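Sensor kinase CusS (Escherichia coli, PDB 5KU5) senses copper and silver ions in the periplasm and activates its partner CusR by phosphorylation in a two-component regulatory system. Local coordinates at residues A[109-114]-A[131-136]; A[85-90]-A[113-118]. All coordinates share one frame; numbering follows the deposited sequence. Where two conformers were deposited one is given.

The two contacts are neighbouring seams of one antiparallel sheet in the periplasmic sensor domain of CusS, their centres about 10 Å apart. Strand 111-122 takes part in both: interaction 1 joins it to strand 125-135, its hairpin partner, and interaction 2 joins it to the short strand 89-91. Along the chain 85-90 comes first, then 109-114 running into 113-118, and last 131-136. Met113 and Ile114 belong to both contacts, and the seams also touch directly, Tyr131 against Asn115 and Leu90 against Ile136. A central strand thus carries a continuous sheet from the buried hairpin, beside a silver site, to a more open flank.

Interaction 1 of 2, residues A[109-114]-A[131-136]; sequences SNWRMI and YIALSI
Three first torsions set the side chains of this hairpin seam. Trp111 holds CG beside its backbone N (chi1 -45°), Met113 turns CG anti to its own N (chi1 -176°), and Ile136 keeps CG1 in the crowded position between N and carbonyl carbon. The Trp111 indole is thereby laid across strand 131-135: its CE3 lies 3.3 Å from Ser135 N, while its CB meets Ala133 CB at 3.9 Å. Farther along, Met113 and Tyr131 run side by side, and the bent methionine chain leaves SD at the edge of the phenol ring, 4.1 Å from Tyr131 CD2, a Met-aromatic contact. Ile136 crosses Arg112 at about a right angle, with its CG2 3.7 Å from Arg112 NH1; its CG1 branch packs against Asn110.

Backbone bonds zip the strands in antiparallel register. Arg112 and Leu134 form one hydrogen-bonded pair, with Arg112 N to Leu134 O at 2.9 Å and the return bond from Leu134 N nearly straight. Ile114 and Ile132 form the next, each donor lying almost along the C=O axis of its acceptor. Beyond the strand, Ile136 N closes on Asn110 O at 2.9 Å, approaching from above the carbonyl plane, where Ile136 holds the N-cap position just before helix 137-146. Asp137 gathers Asn110 ND2 and Ser135 OG at this turn, Trp111 NE1 is spent on Pro94 O, and the Trp111 side chain lies about 5 Å from a bound silver ion.

Arg112 sends its extended chain out to salt bridges with Asp80 and Asp10, so its buried charge is probably well compensated. Helix 2-25 covers the face bearing Arg112, Ile132 and Leu134, while strands 49-54 and 89-91 flank the hairpin within the sheet.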
ATOM      1  N   SER A 109      13.577  -8.759   6.254  1.00 26.75           N
ATOM      2  CA  SER A 109      14.762  -9.212   5.513  1.00 26.51           C
ATOM      3  C   SER A 109      14.492 -10.178   4.341  1.00 25.79           C
ATOM      4  O   SER A 109      15.431 -10.789   3.831  1.00 26.23           O
ATOM      5  CB  SER A 109      15.770  -9.828   6.491  1.00 26.67           C
ATOM      6  OG  SER A 109      15.268 -11.019   7.064  1.00 27.18           O
ATOM      7  N   ASN A 110      13.239 -10.297   3.898  1.00 25.19           N
ATOM      8  CA  ASN A 110      12.874 -11.196   2.788  1.00 24.93           C
ATOM      9  C   ASN A 110      11.962 -10.490   1.803  1.00 24.32           C
ATOM     10  O   ASN A 110      11.011  -9.824   2.214  1.00 24.67           O
ATOM     11  CB  ASN A 110      12.185 -12.453   3.309  1.00 24.97           C
ATOM     12  CG  ASN A 110      13.092 -13.290   4.181  1.00 24.90           C
ATOM     13  OD1 ASN A 110      13.963 -14.004   3.687  1.00 25.32           O
ATOM     14  ND2 ASN A 110      12.896 -13.198   5.488  1.00 24.80           N
ATOM     15  N   TRP A 111      12.238 -10.650   0.506  1.00 23.82           N
ATOM     16  CA  TRP A 111      11.641  -9.792  -0.523  1.00 23.49           C
ATOM     17  C   TRP A 111      11.215 -10.546  -1.781  1.00 23.83           C
ATOM     18  O   TRP A 111      11.859 -11.519  -2.183  1.00 23.63           O
ATOM     19  CB  TRP A 111      12.624  -8.677  -0.917  1.00 23.15           C
ATOM     20  CG  TRP A 111      13.279  -8.023   0.256  1.00 22.84           C
ATOM     21  CD1 TRP A 111      14.428  -8.418   0.872  1.00 22.88           C
ATOM     22  CD2 TRP A 111      12.805  -6.883   0.980  1.00 22.98           C
ATOM     23  NE1 TRP A 111      14.708  -7.588   1.928  1.00 23.37           N
ATOM     24  CE2 TRP A 111      13.725  -6.638   2.020  1.00 23.00           C
ATOM     25  CE3 TRP A 111      11.692  -6.040   0.845  1.00 22.86           C
ATOM     26  CZ2 TRP A 111      13.571  -5.582   2.928  1.00 22.94           C
ATOM     27  CZ3 TRP A 111      11.536  -4.986   1.745  1.00 22.82           C
ATOM     28  CH2 TRP A 111      12.475  -4.768   2.775  1.00 23.01           C
ATOM     29  N   ARG A 112      10.119 -10.082  -2.383  1.00 23.85           N
ATOM     30  CA  ARG A 112       9.771 -10.409  -3.764  1.00 23.86           C
ATOM     31  C   ARG A 112      10.224  -9.228  -4.601  1.00 24.11           C
ATOM     32  O   ARG A 112       9.824  -8.088  -4.324  1.00 23.36           O
ATOM     33  CB  ARG A 112       8.267 -10.643  -3.946  1.00 24.17           C
ATOM     34  CG  ARG A 112       7.894 -12.111  -3.946  1.00 24.43           C
ATOM     35  CD  ARG A 112       6.439 -12.364  -4.303  1.00 24.66           C
ATOM     36  NE  ARG A 112       6.190 -13.804  -4.246  1.00 24.95           N
ATOM     37  CZ  ARG A 112       5.838 -14.498  -3.162  1.00 25.03           C
ATOM     38  NH1 ARG A 112       5.606 -13.908  -1.989  1.00 25.32           N
ATOM     39  NH2 ARG A 112       5.689 -15.814  -3.267  1.00 25.50           N
ATOM     40  N   MET A 113      11.047  -9.505  -5.618  1.00 24.12           N
ATOM     41  CA  MET A 113      11.665  -8.462  -6.437  0.50 23.94           C
ATOM     42  C   MET A 113      11.270  -8.589  -7.904  1.00 24.47           C
ATOM     43  O   MET A 113      11.201  -9.695  -8.441  1.00 24.38           O
ATOM     44  CB  MET A 113      13.193  -8.519  -6.307  0.50 23.41           C
ATOM     45  CG  MET A 113      13.935  -7.405  -7.040  0.50 22.89           C
ATOM     46  SD  MET A 113      14.347  -7.790  -8.757  0.50 22.26           S
ATOM     47  CE  MET A 113      15.634  -9.015  -8.532  0.50 22.30           C
ATOM     48  N   ILE A 114      11.023  -7.443  -8.535  1.00 24.67           N
ATOM     49  CA  ILE A 114      10.862  -7.333  -9.981  1.00 25.08           C
ATOM     50  C   ILE A 114      11.699  -6.152 -10.452  1.00 25.72           C
ATOM     51  O   ILE A 114      12.140  -5.330  -9.639  1.00 25.70           O
ATOM     52  CB  ILE A 114       9.390  -7.132 -10.413  1.00 25.30           C
ATOM     53  CG1 ILE A 114       8.761  -5.896  -9.751  1.00 25.30           C
ATOM     54  CG2 ILE A 114       8.573  -8.376 -10.090  1.00 25.55           C
ATOM     55  CD1 ILE A 114       7.535  -5.390 -10.477  1.00 25.58           C
ATOM     56  N   TYR A 131      14.444  -1.222  -9.941  1.00 26.05           N
ATOM     57  CA  TYR A 131      14.290  -2.462  -9.177  1.00 26.06           C
ATOM     58  C   TYR A 131      13.398  -2.172  -7.973  1.00 25.40           C
ATOM     59  O   TYR A 131      13.624  -1.188  -7.270  1.00 25.32           O
ATOM     60  CB  TYR A 131      15.650  -2.969  -8.697  1.00 26.48           C
ATOM     61  CG  TYR A 131      16.576  -3.400  -9.810  1.00 27.19           C
ATOM     62  CD1 TYR A 131      17.279  -2.460 -10.561  1.00 27.56           C
ATOM     63  CD2 TYR A 131      16.758  -4.752 -10.113  1.00 27.45           C
ATOM     64  CE1 TYR A 131      18.135  -2.849 -11.582  1.00 27.85           C
ATOM     65  CE2 TYR A 131      17.609  -5.151 -11.135  1.00 27.60           C
ATOM     66  CZ  TYR A 131      18.292  -4.197 -11.867  1.00 28.03           C
ATOM     67  OH  TYR A 131      19.142  -4.581 -12.881  1.00 29.01           O
ATOM     68  N   ILE A 132      12.396  -3.024  -7.749  1.00 24.56           N
ATOM     69  CA  ILE A 132      11.409  -2.849  -6.677  1.00 23.64           C
ATOM     70  C   ILE A 132      11.371  -4.127  -5.845  1.00 23.13           C
ATOM     71  O   ILE A 132      11.188  -5.201  -6.404  1.00 22.83           O
ATOM     72  CB  ILE A 132       9.984  -2.608  -7.236  1.00 23.73           C
ATOM     73  CG1 ILE A 132       9.981  -1.484  -8.284  1.00 24.22           C
ATOM     74  CG2 ILE A 132       9.013  -2.278  -6.101  1.00 23.54           C
ATOM     75  CD1 ILE A 132       8.705  -1.400  -9.099  1.00 24.50           C
ATOM     76  N   ALA A 133      11.520  -4.000  -4.525  1.00 22.11           N
ATOM     77  CA  ALA A 133      11.469  -5.133  -3.599  1.00 21.65           C
ATOM     78  C   ALA A 133      10.379  -4.915  -2.546  1.00 21.53           C
ATOM     79  O   ALA A 133      10.401  -3.914  -1.836  1.00 20.88           O
ATOM     80  CB  ALA A 133      12.821  -5.318  -2.928  1.00 21.53           C
ATOM     81  N   LEU A 134       9.439  -5.859  -2.453  1.00 21.70           N
ATOM     82  CA  LEU A 134       8.343  -5.824  -1.473  1.00 21.94           C
ATOM     83  C   LEU A 134       8.580  -6.872  -0.389  1.00 21.78           C
ATOM     84  O   LEU A 134       8.924  -8.015  -0.696  1.00 21.84           O
ATOM     85  CB  LEU A 134       6.999  -6.097  -2.162  1.00 22.18           C
ATOM     86  CG  LEU A 134       5.745  -6.198  -1.280  1.00 22.68           C
ATOM     87  CD1 LEU A 134       5.444  -4.861  -0.626  1.00 22.97           C
ATOM     88  CD2 LEU A 134       4.547  -6.671  -2.088  1.00 23.00           C
ATOM     89  N   SER A 135       8.374  -6.486   0.870  1.00 21.72           N
ATOM     90  CA  SER A 135       8.592  -7.384   2.007  1.00 21.75           C
ATOM     91  C   SER A 135       7.609  -8.553   2.018  1.00 21.66           C
ATOM     92  O   SER A 135       6.401  -8.352   1.888  1.00 21.21           O
ATOM     93  CB  SER A 135       8.478  -6.630   3.333  1.00 21.82           C
ATOM     94  OG  SER A 135       8.516  -7.534   4.426  1.00 22.13           O
ATOM     95  N   ILE A 136       8.140  -9.761   2.193  1.00 22.19           N
ATOM     96  CA  ILE A 136       7.327 -10.980   2.274  1.00 22.60           C
ATOM     97  C   ILE A 136       7.471 -11.696   3.621  1.00 22.80           C
ATOM     98  O   ILE A 136       7.047 -12.840   3.759  1.00 23.07           O
ATOM     99  CB  ILE A 136       7.642 -11.949   1.103  1.00 22.83           C
ATOM    100  CG1 ILE A 136       9.057 -12.537   1.199  1.00 23.18           C
ATOM    101  CG2 ILE A 136       7.473 -11.228  -0.223  1.00 22.91           C
ATOM    102  CD1 ILE A 136       9.336 -13.630   0.187  1.00 23.41           C
TER

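Interaction 2 of 2, residues A[85-90]-A[113-118]; sequences GGEVYL and MINLPV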
ATOM      1  N   GLY A  85       4.458 -16.998 -13.901  1.00 35.03           N
ATOM      2  CA  GLY A  85       4.523 -16.104 -15.055  1.00 34.84           C
ATOM      3  C   GLY A  85       5.404 -14.900 -14.787  1.00 34.47           C
ATOM      4  O   GLY A  85       5.381 -14.330 -13.693  1.00 34.69           O
ATOM      5  N   GLY A  86       6.177 -14.507 -15.793  1.00 34.20           N
ATOM      6  CA  GLY A  86       7.025 -13.326 -15.698  1.00 33.78           C
ATOM      7  C   GLY A  86       8.306 -13.575 -14.929  1.00 33.62           C
ATOM      8  O   GLY A  86       8.694 -14.723 -14.694  1.00 33.35           O
ATOM      9  N   GLU A  87       8.953 -12.481 -14.540  1.00 33.24           N
ATOM     10  CA  GLU A  87      10.292 -12.500 -13.969  1.00 33.22           C
ATOM     11  C   GLU A  87      10.279 -11.923 -12.542  1.00 31.41           C
ATOM     12  O   GLU A  87      10.666 -10.780 -12.314  1.00 31.02           O
ATOM     13  CB  GLU A  87      11.224 -11.713 -14.900  1.00 35.15           C
ATOM     14  CG  GLU A  87      12.686 -12.114 -14.817  1.00 37.28           C
ATOM     15  CD  GLU A  87      13.614 -11.096 -15.459  1.00 38.40           C
ATOM     16  OE1 GLU A  87      13.210 -10.460 -16.459  1.00 40.08           O
ATOM     17  OE2 GLU A  87      14.751 -10.934 -14.969  1.00 38.94           O
ATOM     18  N   VAL A  88       9.810 -12.738 -11.594  1.00 29.82           N
ATOM     19  CA  VAL A  88       9.747 -12.380 -10.172  1.00 28.68           C
ATOM     20  C   VAL A  88      10.811 -13.171  -9.418  1.00 28.59           C
ATOM     21  O   VAL A  88      10.925 -14.382  -9.601  1.00 27.74           O
ATOM     22  CB  VAL A  88       8.364 -12.693  -9.555  1.00 28.07           C
ATOM     23  CG1 VAL A  88       8.303 -12.241  -8.097  1.00 27.85           C
ATOM     24  CG2 VAL A  88       7.252 -12.047 -10.371  1.00 27.88           C
ATOM     25  N   TYR A  89      11.571 -12.485  -8.564  1.00 28.80           N
ATOM     26  CA  TYR A  89      12.653 -13.111  -7.804  1.00 29.34           C
ATOM     27  C   TYR A  89      12.418 -13.067  -6.305  1.00 28.44           C
ATOM     28  O   TYR A  89      11.652 -12.241  -5.810  1.00 27.53           O
ATOM     29  CB  TYR A  89      13.980 -12.434  -8.123  1.00 30.19           C
ATOM     30  CG  TYR A  89      14.391 -12.619  -9.560  1.00 31.23           C
ATOM     31  CD1 TYR A  89      14.988 -13.804  -9.988  1.00 32.05           C
ATOM     32  CD2 TYR A  89      14.169 -11.619 -10.498  1.00 31.98           C
ATOM     33  CE1 TYR A  89      15.360 -13.983 -11.312  1.00 32.59           C
ATOM     34  CE2 TYR A  89      14.540 -11.786 -11.820  1.00 32.80           C
ATOM     35  CZ  TYR A  89      15.132 -12.970 -12.222  1.00 32.89           C
ATOM     36  OH  TYR A  89      15.500 -13.144 -13.532  1.00 35.47           O
ATOM     37  N   LEU A  90      13.095 -13.971  -5.604  1.00 27.78           N
ATOM     38  CA  LEU A  90      13.109 -14.013  -4.153  1.00 27.25           C
ATOM     39  C   LEU A  90      14.497 -13.613  -3.659  1.00 27.26           C
ATOM     40  O   LEU A  90      15.496 -14.199  -4.077  1.00 26.97           O
ATOM     41  CB  LEU A  90      12.755 -15.416  -3.661  1.00 27.33           C
ATOM     42  CG  LEU A  90      11.338 -15.889  -4.001  1.00 27.44           C
ATOM     43  CD1 LEU A  90      11.187 -17.376  -3.728  1.00 27.78           C
ATOM     44  CD2 LEU A  90      10.287 -15.098  -3.234  1.00 27.33           C
ATOM     45  N   MET A 113      11.047  -9.505  -5.618  1.00 24.12           N
ATOM     46  CA  MET A 113      11.665  -8.462  -6.437  0.50 23.94           C
ATOM     47  C   MET A 113      11.270  -8.589  -7.904  1.00 24.47           C
ATOM     48  O   MET A 113      11.201  -9.695  -8.441  1.00 24.38           O
ATOM     49  CB  MET A 113      13.193  -8.519  -6.307  0.50 23.41           C
ATOM     50  CG  MET A 113      13.935  -7.405  -7.040  0.50 22.89           C
ATOM     51  SD  MET A 113      14.347  -7.790  -8.757  0.50 22.26           S
ATOM     52  CE  MET A 113      15.634  -9.015  -8.532  0.50 22.30           C
ATOM     53  N   ILE A 114      11.023  -7.443  -8.535  1.00 24.67           N
ATOM     54  CA  ILE A 114      10.862  -7.333  -9.981  1.00 25.08           C
ATOM     55  C   ILE A 114      11.699  -6.152 -10.452  1.00 25.72           C
ATOM     56  O   ILE A 114      12.140  -5.330  -9.639  1.00 25.70           O
ATOM     57  CB  ILE A 114       9.390  -7.132 -10.413  1.00 25.30           C
ATOM     58  CG1 ILE A 114       8.761  -5.896  -9.751  1.00 25.30           C
ATOM     59  CG2 ILE A 114       8.573  -8.376 -10.090  1.00 25.55           C
ATOM     60  CD1 ILE A 114       7.535  -5.390 -10.477  1.00 25.58           C
ATOM     61  N   ASN A 115      11.916  -6.071 -11.759  1.00 26.65           N
ATOM     62  CA  ASN A 115      12.569  -4.913 -12.363  1.00 27.32           C
ATOM     63  C   ASN A 115      11.974  -4.585 -13.726  1.00 27.44           C
ATOM     64  O   ASN A 115      11.419  -5.460 -14.387  1.00 27.00           O
ATOM     65  CB  ASN A 115      14.079  -5.145 -12.484  1.00 27.69           C
ATOM     66  CG  ASN A 115      14.418  -6.353 -13.338  1.00 28.05           C
ATOM     67  OD1 ASN A 115      14.591  -6.234 -14.549  1.00 28.78           O
ATOM     68  ND2 ASN A 115      14.485  -7.524 -12.716  1.00 28.52           N
ATOM     69  N   LEU A 116      12.097  -3.321 -14.131  1.00 28.17           N
ATOM     70  CA  LEU A 116      11.607  -2.862 -15.431  1.00 28.83           C
ATOM     71  C   LEU A 116      12.395  -1.651 -15.938  1.00 29.33           C
ATOM     72  O   LEU A 116      12.935  -0.887 -15.128  1.00 29.38           O
ATOM     73  CB  LEU A 116      10.114  -2.513 -15.365  1.00 29.06           C
ATOM     74  CG  LEU A 116       9.665  -1.298 -14.535  1.00 29.30           C
ATOM     75  CD1 LEU A 116       8.331  -0.764 -15.041  1.00 29.57           C
ATOM     76  CD2 LEU A 116       9.584  -1.627 -13.050  1.00 29.42           C
ATOM     77  N   PRO A 117      12.456  -1.463 -17.276  1.00 29.55           N
ATOM     78  CA  PRO A 117      13.030  -0.223 -17.803  1.00 29.30           C
ATOM     79  C   PRO A 117      12.123   0.964 -17.486  1.00 29.45           C
ATOM     80  O   PRO A 117      10.899   0.817 -17.495  1.00 29.75           O
ATOM     81  CB  PRO A 117      13.098  -0.467 -19.322  1.00 29.47           C
ATOM     82  CG  PRO A 117      12.878  -1.931 -19.511  1.00 29.60           C
ATOM     83  CD  PRO A 117      12.013  -2.353 -18.367  1.00 29.58           C
ATOM     84  N   VAL A 118      12.726   2.120 -17.222  1.00 29.48           N
ATOM     85  CA  VAL A 118      11.999   3.293 -16.727  1.00 29.87           C
ATOM     86  C   VAL A 118      12.712   4.583 -17.155  1.00 30.10           C
ATOM     87  O   VAL A 118      13.898   4.568 -17.489  1.00 29.83           O
ATOM     88  CB  VAL A 118      11.779   3.152 -15.182  1.00 30.20           C
ATOM     89  CG1 VAL A 118      12.161   4.390 -14.375  1.00 30.41           C
ATOM     90  CG2 VAL A 118      10.345   2.734 -14.872  1.00 30.09           C
TER
HETATM   91  O   HOH W   1      10.818  -8.168 -13.374  1.00 31.22           O
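Close packing in this contact is concentrated at one residue pair, Tyr89 with Met113, where two short backbone bonds tie the strands. Tyr89 N reaches Met113 O at 2.8 Å, in the carbonyl plane and almost straight at 172°. The return bond, Met113 N to Tyr89 O, has the same length, but its donor stands above the carbonyl plane. Tyr89 carries its CG beside the backbone N (chi1 -64°), so ring and methionine lie side by side, pointing the same way. The bends at chi2 and chi3 of Met113 bring its methyl to the ring obliquely, with CE 3.6 Å from Tyr89 CD2; the sulfur takes part in a further, oblique Met-aromatic contact. Next to this pair Val88 and Ile114 also run alongside each other, methyl to methyl, CG2 to CG2 at 3.9 Å.

Toward Glu87 the seam loosens. Direct backbone pairing gives way to a bridging water, which donates to Glu87 O at 2.8 Å and accepts from Asn115 N at 2.9 Å. Glu87 is exposed, yet its carboxylate has a defined place: Tyr89 OH donates to Glu87 OE2 at 2.7 Å, on the anti lone pair of that carboxylate oxygen, and OE2 lies in the plane of the ring at its edge. This bond would steady both the phenol and the carboxylate. The Asn115 and Glu87 side chains cross obliquely, amide and carboxylate planes 81° apart, and Asn115 ND2 remains 4.1 Å from Glu87 OE2.

Helix 2-25 packs on Ile114, and Leu90 and Val88 pair onward with Ile78 and Asp80. A central antiparallel sheet backed by a long N-terminal helix, with strand 89-91 between strands 111-122 and 78-79, is characteristic of the PDC fold of periplasmic sensor domains.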